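Local coordinates for dTDP-4-dehydrorhamnose 3,5-epimerase (Sulfolobus tokodaii, PDB 2B9U), which probably catalyses the epimerisation at both the 3' and 5' carbons of a dTDP-4-keto-6-deoxy sugar, a step in dTDP-L-rhamnose biosynthesis, at residues L8-I13 with S91-K96; K71-P76 with F116-Q121. All coordinates share one frame; numbering follows the deposited sequence.

Contact 1. Residues L8-I13 with S91-K96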
loop_
_atom_site.group_PDB
_atom_site.type_symbol
_atom_site.label_atom_id
_atom_site.label_comp_id
_atom_site.label_asym_id
_atom_site.label_seq_id
_atom_site.Cartn_x
_atom_site.Cartn_y
_atom_site.Cartn_z
ATOM N N LEU A 8 0.127 -1.493 -22.300
ATOM C CA LEU A 8 1.313 -2.263 -22.674
ATOM C C LEU A 8 0.984 -3.512 -23.502
ATOM O O LEU A 8 1.870 -4.296 -23.845
ATOM C CB LEU A 8 2.154 -2.612 -21.436
ATOM C CG LEU A 8 2.597 -1.472 -20.493
ATOM C CD1 LEU A 8 3.583 -2.010 -19.490
ATOM C CD2 LEU A 8 3.215 -0.248 -21.205
ATOM N N GLY A 9 -0.293 -3.679 -23.837
ATOM C CA GLY A 9 -0.757 -4.856 -24.560
ATOM C C GLY A 9 -1.471 -5.854 -23.670
ATOM O O GLY A 9 -1.125 -6.009 -22.498
ATOM N N MET A 10 -2.481 -6.517 -24.238
ATOM C CA MET A 10 -3.173 -7.681 -23.634
ATOM C C MET A 10 -3.964 -7.375 -22.362
ATOM O O MET A 10 -4.311 -8.289 -21.627
ATOM C CB MET A 10 -2.212 -8.853 -23.337
ATOM C CG MET A 10 -1.093 -9.126 -24.315
ATOM S SD MET A 10 -0.124 -10.544 -23.731
ATOM C CE MET A 10 1.298 -9.746 -22.997
ATOM N N GLY A 11 -4.233 -6.102 -22.094
ATOM C CA GLY A 11 -4.916 -5.700 -20.867
ATOM C C GLY A 11 -3.995 -5.224 -19.750
ATOM O O GLY A 11 -4.460 -4.831 -18.679
ATOM N N ILE A 12 -2.689 -5.245 -20.011
ATOM C CA ILE A 12 -1.673 -4.805 -19.043
ATOM C C ILE A 12 -1.553 -3.289 -19.179
ATOM O O ILE A 12 -1.488 -2.763 -20.302
ATOM C CB ILE A 12 -0.284 -5.496 -19.298
ATOM C CG1 ILE A 12 -0.408 -7.028 -19.327
ATOM C CG2 ILE A 12 0.794 -5.033 -18.287
ATOM C CD1 ILE A 12 -0.676 -7.675 -17.989
ATOM N N ILE A 13 -1.539 -2.591 -18.040
ATOM C CA ILE A 13 -1.532 -1.145 -18.030
ATOM C C ILE A 13 -0.441 -0.633 -17.097
ATOM O O ILE A 13 -0.302 -1.110 -15.969
ATOM C CB ILE A 13 -2.908 -0.553 -17.603
ATOM C CG1 ILE A 13 -4.021 -0.998 -18.575
ATOM C CG2 ILE A 13 -2.837 0.967 -17.566
ATOM C CD1 ILE A 13 -5.394 -0.419 -18.295
ATOM N N SER A 91 -6.193 -17.455 -25.700
ATOM C CA SER A 91 -5.800 -16.091 -26.008
ATOM C C SER A 91 -4.908 -16.080 -27.254
ATOM O O SER A 91 -4.095 -16.992 -27.437
ATOM C CB SER A 91 -5.087 -15.459 -24.810
ATOM O OG SER A 91 -4.662 -14.145 -25.107
ATOM N N PRO A 92 -5.058 -15.054 -28.121
ATOM C CA PRO A 92 -4.203 -14.955 -29.306
ATOM C C PRO A 92 -2.767 -14.616 -28.912
ATOM O O PRO A 92 -1.900 -14.451 -29.783
ATOM C CB PRO A 92 -4.823 -13.781 -30.078
ATOM C CG PRO A 92 -5.427 -12.925 -29.013
ATOM C CD PRO A 92 -6.008 -13.924 -28.046
ATOM N N THR A 93 -2.541 -14.509 -27.598
ATOM C CA THR A 93 -1.270 -14.069 -27.024
ATOM C C THR A 93 -0.783 -14.993 -25.898
ATOM O O THR A 93 0.063 -14.597 -25.092
ATOM C CB THR A 93 -1.378 -12.633 -26.467
ATOM O OG1 THR A 93 -2.484 -12.559 -25.555
ATOM C CG2 THR A 93 -1.569 -11.614 -27.592
ATOM N N PHE A 94 -1.320 -16.212 -25.841
ATOM C CA PHE A 94 -0.893 -17.211 -24.852
ATOM C C PHE A 94 0.616 -17.448 -24.934
ATOM O O PHE A 94 1.158 -17.731 -26.012
ATOM C CB PHE A 94 -1.649 -18.526 -25.054
ATOM C CG PHE A 94 -1.191 -19.648 -24.159
ATOM C CD1 PHE A 94 -1.611 -19.722 -22.834
ATOM C CD2 PHE A 94 -0.367 -20.655 -24.648
ATOM C CE1 PHE A 94 -1.205 -20.770 -22.007
ATOM C CE2 PHE A 94 0.050 -21.705 -23.824
ATOM C CZ PHE A 94 -0.367 -21.762 -22.501
ATOM N N GLY A 95 1.287 -17.309 -23.792
ATOM C CA GLY A 95 2.731 -17.464 -23.726
ATOM C C GLY A 95 3.493 -16.176 -23.960
ATOM O O GLY A 95 4.700 -16.145 -23.785
ATOM N N LYS A 96 2.798 -15.113 -24.363
ATOM C CA LYS A 96 3.432 -13.798 -24.519
ATOM C C LYS A 96 3.484 -13.073 -23.173
ATOM O O LYS A 96 2.715 -13.377 -22.249
ATOM C CB LYS A 96 2.704 -12.939 -25.562
ATOM C CG LYS A 96 2.634 -13.553 -26.969
ATOM C CD LYS A 96 3.958 -13.466 -27.729
ATOM C CE LYS A 96 3.854 -14.147 -29.101
ATOM N NZ LYS A 96 2.566 -13.809 -29.806
#
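M10 lays its thioether against T93 and K96, so that the tip of a β-hairpin meets the loop between strands 79-86 and 97-103. The hairpin joins strand 3-9 to strand 12-22 through a type I' turn from G9 to I12, closed by I12 N to G9 O at 3.0 Å. M10 occupies a position of this turn with positive phi (66°), from which its side chain is directed at the loop.

The tight part is small. M10 SD lies 3.6 Å from T93 OG1 and 3.7 Å from T93 CB, the two side chains crossing at a slant. M10 runs straight through chi2 and then bends at chi3 (-101°), which swings its methyl toward the facing backbone: CE stops 4.0 Å from K96 O. V98 and F116 pack on M10 from the strands beside it. The loop is held partly by itself, through a type II turn that brings K96 N to 2.9 Å from T93 O, and partly by D86 at the end of strand 79-86, which pairs with the hydroxyls of T93 and S91 and with the backbone of K96.

Toward solvent the contact thins. K96 offers M10 SD its CB at 4.1 Å, but the rest of its chain bends off and carries the ammonium group away. With an alanine here, T93 CB and the K96 carbonyl would probably lose their thioether neighbour, and a gap would open between hairpin and loop.

Because the hydroxyl already pairs with a carboxylate, the sulfur probably contributes mainly non-directional dispersion, a chemistry that sets proximity without fixing an exact register.

Contact 2. Residues K71-P76 with F116-Q121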
loop_
_atom_site.group_PDB
_atom_site.type_symbol
_atom_site.label_atom_id
_atom_site.label_comp_id
_atom_site.label_asym_id
_atom_site.label_seq_id
_atom_site.Cartn_x
_atom_site.Cartn_y
_atom_site.Cartn_z
ATOM N N LYS A 71 -3.928 -7.625 -10.178
ATOM C CA LYS A 71 -2.808 -7.165 -9.332
ATOM C C LYS A 71 -2.273 -5.811 -9.805
ATOM O O LYS A 71 -2.027 -5.611 -11.010
ATOM C CB LYS A 71 -1.667 -8.198 -9.342
ATOM C CG LYS A 71 -2.052 -9.567 -8.732
ATOM C CD LYS A 71 -0.931 -10.562 -8.844
ATOM C CE LYS A 71 -1.450 -11.992 -8.653
ATOM N NZ LYS A 71 -0.431 -13.020 -9.081
ATOM N N ILE A 72 -2.116 -4.887 -8.860
ATOM C CA ILE A 72 -1.413 -3.633 -9.089
ATOM C C ILE A 72 -0.129 -3.712 -8.284
ATOM O O ILE A 72 -0.159 -3.829 -7.055
ATOM C CB ILE A 72 -2.229 -2.390 -8.630
ATOM C CG1 ILE A 72 -3.673 -2.461 -9.133
ATOM C CG2 ILE A 72 -1.542 -1.112 -9.093
ATOM C CD1 ILE A 72 -4.593 -1.427 -8.474
ATOM N N ILE A 73 0.998 -3.680 -8.995
ATOM C CA ILE A 73 2.304 -3.862 -8.399
ATOM C C ILE A 73 2.991 -2.505 -8.263
ATOM O O ILE A 73 3.060 -1.734 -9.223
ATOM C CB ILE A 73 3.194 -4.802 -9.279
ATOM C CG1 ILE A 73 2.462 -6.125 -9.593
ATOM C CG2 ILE A 73 4.578 -4.998 -8.654
ATOM C CD1 ILE A 73 1.978 -6.981 -8.348
ATOM N N PHE A 74 3.522 -2.245 -7.073
ATOM C CA PHE A 74 4.088 -0.943 -6.731
ATOM C C PHE A 74 5.367 -1.188 -5.917
ATOM O O PHE A 74 5.418 -2.103 -5.080
ATOM C CB PHE A 74 3.017 -0.105 -5.990
ATOM C CG PHE A 74 3.516 1.212 -5.434
ATOM C CD1 PHE A 74 4.053 2.192 -6.269
ATOM C CD2 PHE A 74 3.424 1.476 -4.067
ATOM C CE1 PHE A 74 4.501 3.414 -5.750
ATOM C CE2 PHE A 74 3.871 2.693 -3.544
ATOM C CZ PHE A 74 4.419 3.660 -4.384
ATOM N N VAL A 75 6.405 -0.409 -6.213
ATOM C CA VAL A 75 7.738 -0.551 -5.613
ATOM C C VAL A 75 8.197 0.735 -4.910
ATOM O O VAL A 75 8.895 1.567 -5.512
ATOM C CB VAL A 75 8.795 -1.016 -6.670
ATOM C CG1 VAL A 75 10.154 -1.301 -6.005
ATOM C CG2 VAL A 75 8.274 -2.264 -7.417
ATOM N N PRO A 76 7.769 0.929 -3.649
ATOM C CA PRO A 76 8.216 2.095 -2.868
ATOM C C PRO A 76 9.708 2.120 -2.485
ATOM O O PRO A 76 10.215 3.192 -2.153
ATOM C CB PRO A 76 7.315 2.058 -1.613
ATOM C CG PRO A 76 6.862 0.655 -1.526
ATOM C CD PRO A 76 6.772 0.126 -2.912
ATOM N N PHE A 116 -3.208 -13.798 -16.148
ATOM C CA PHE A 116 -1.745 -13.693 -16.269
ATOM C C PHE A 116 -1.026 -14.296 -15.079
ATOM O O PHE A 116 -1.537 -14.267 -13.970
ATOM C CB PHE A 116 -1.302 -12.222 -16.376
ATOM C CG PHE A 116 -1.636 -11.579 -17.686
ATOM C CD1 PHE A 116 -2.919 -11.095 -17.930
ATOM C CD2 PHE A 116 -0.661 -11.446 -18.675
ATOM C CE1 PHE A 116 -3.229 -10.508 -19.159
ATOM C CE2 PHE A 116 -0.956 -10.851 -19.899
ATOM C CZ PHE A 116 -2.237 -10.381 -20.142
ATOM N N ALA A 117 0.181 -14.810 -15.317
ATOM C CA ALA A 117 1.078 -15.202 -14.243
ATOM C C ALA A 117 2.086 -14.080 -13.967
ATOM O O ALA A 117 2.740 -13.598 -14.888
ATOM C CB ALA A 117 1.818 -16.489 -14.616
ATOM N N HIS A 118 2.228 -13.696 -12.698
ATOM C CA HIS A 118 3.097 -12.575 -12.321
ATOM C C HIS A 118 4.390 -13.001 -11.608
ATOM O O HIS A 118 4.383 -13.830 -10.721
ATOM C CB HIS A 118 2.317 -11.542 -11.472
ATOM C CG HIS A 118 3.198 -10.571 -10.735
ATOM N ND1 HIS A 118 3.274 -10.532 -9.361
ATOM C CD2 HIS A 118 4.063 -9.634 -11.183
ATOM C CE1 HIS A 118 4.143 -9.611 -8.992
ATOM N NE2 HIS A 118 4.634 -9.048 -10.080
ATOM N N GLY A 119 5.498 -12.398 -11.981
ATOM C CA GLY A 119 6.723 -12.597 -11.237
ATOM C C GLY A 119 7.618 -11.392 -11.366
ATOM O O GLY A 119 7.335 -10.483 -12.145
ATOM N N PHE A 120 8.693 -11.383 -10.586
ATOM C CA PHE A 120 9.718 -10.357 -10.719
ATOM C C PHE A 120 11.047 -10.861 -10.196
ATOM O O PHE A 120 11.085 -11.798 -9.397
ATOM C CB PHE A 120 9.333 -9.054 -9.989
ATOM C CG PHE A 120 9.189 -9.200 -8.491
ATOM C CD1 PHE A 120 10.288 -9.031 -7.643
ATOM C CD2 PHE A 120 7.951 -9.471 -7.925
ATOM C CE1 PHE A 120 10.153 -9.138 -6.272
ATOM C CE2 PHE A 120 7.811 -9.586 -6.538
ATOM C CZ PHE A 120 8.901 -9.421 -5.714
ATOM N N GLN A 121 12.122 -10.232 -10.659
ATOM C CA GLN A 121 13.402 -10.309 -9.979
ATOM C C GLN A 121 13.751 -8.974 -9.313
ATOM O O GLN A 121 13.622 -7.901 -9.923
ATOM C CB GLN A 121 14.527 -10.754 -10.915
ATOM C CG GLN A 121 15.858 -10.955 -10.176
ATOM C CD GLN A 121 16.924 -11.591 -11.032
ATOM O OE1 GLN A 121 17.170 -11.171 -12.165
ATOM N NE2 GLN A 121 17.580 -12.597 -10.487
HETATM O O HOH W 1 1.837 -12.249 -7.236
HETATM O O HOH W 2 -1.115 -12.491 -11.722
HETATM O O HOH W 3 2.034 -12.974 -7.854
#
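H118 and I73 face each other across the interior of the flattened jelly-roll barrel of this cupin-clan enzyme, a worked example of two sheets that meet through side chains and water rather than backbone pairing. Strand 70-75 belongs to one sheet and strand 116-122 to the other; at the nearest point the K71 and H118 CA atoms stay 8.5 Å apart.

Apolar contact comes first. I73 CD1 sits over one face of the H118 imidazole, 3.9 Å from the ring centroid and 29° off its normal, a CH-pi interaction whose closest pair is I73 CD1 with H118 CE1 at 3.5 Å. The histidine reaches inward because its CG stands trans to its own backbone nitrogen (chi1 164°). I73 also packs on V128 and Y130, and F120 takes H118 CE1 at the edge of its ring.

Polar contact runs through water. K71 stays extended beyond CG, which brings NZ within 3.9 Å of H118 CB. One water joins K71 NZ, at 2.8 Å, to the F116 carbonyl oxygen. Another link, between K71 NZ and H118 ND1, passes through a water modelled at two sites too close together to be filled at once, so its exact place is doubtful. K71 lies about 10 Å from Y137, side chain to side chain, the residue predicted to stack on the thymidine ring. On the imidazole's other nitrogen the bond is direct: H118 NE2 is hydrogen-bonded to D82 OD1.

In the fold
The two contacts sample one jelly roll at its core and at its surface. Their centres lie 15 Å apart: contact 2 is within about 2 Å of the chain centre, contact 1 about 14 Å from it. Their segments alternate along the chain, 8-13, 71-76, 91-96 and 116-121, so the polypeptide passes repeatedly between the two sheets. The seven-stranded sheet supplies the first segment of each contact; the five-stranded sheet supplies strand 116-122 and the strands flanking loop 91-96. F116 joins the two sites directly, its CE2 packing 3.7 Å from I12 CD1. The surface hairpin is thereby in van der Waals continuity with the strand that carries the buried histidine.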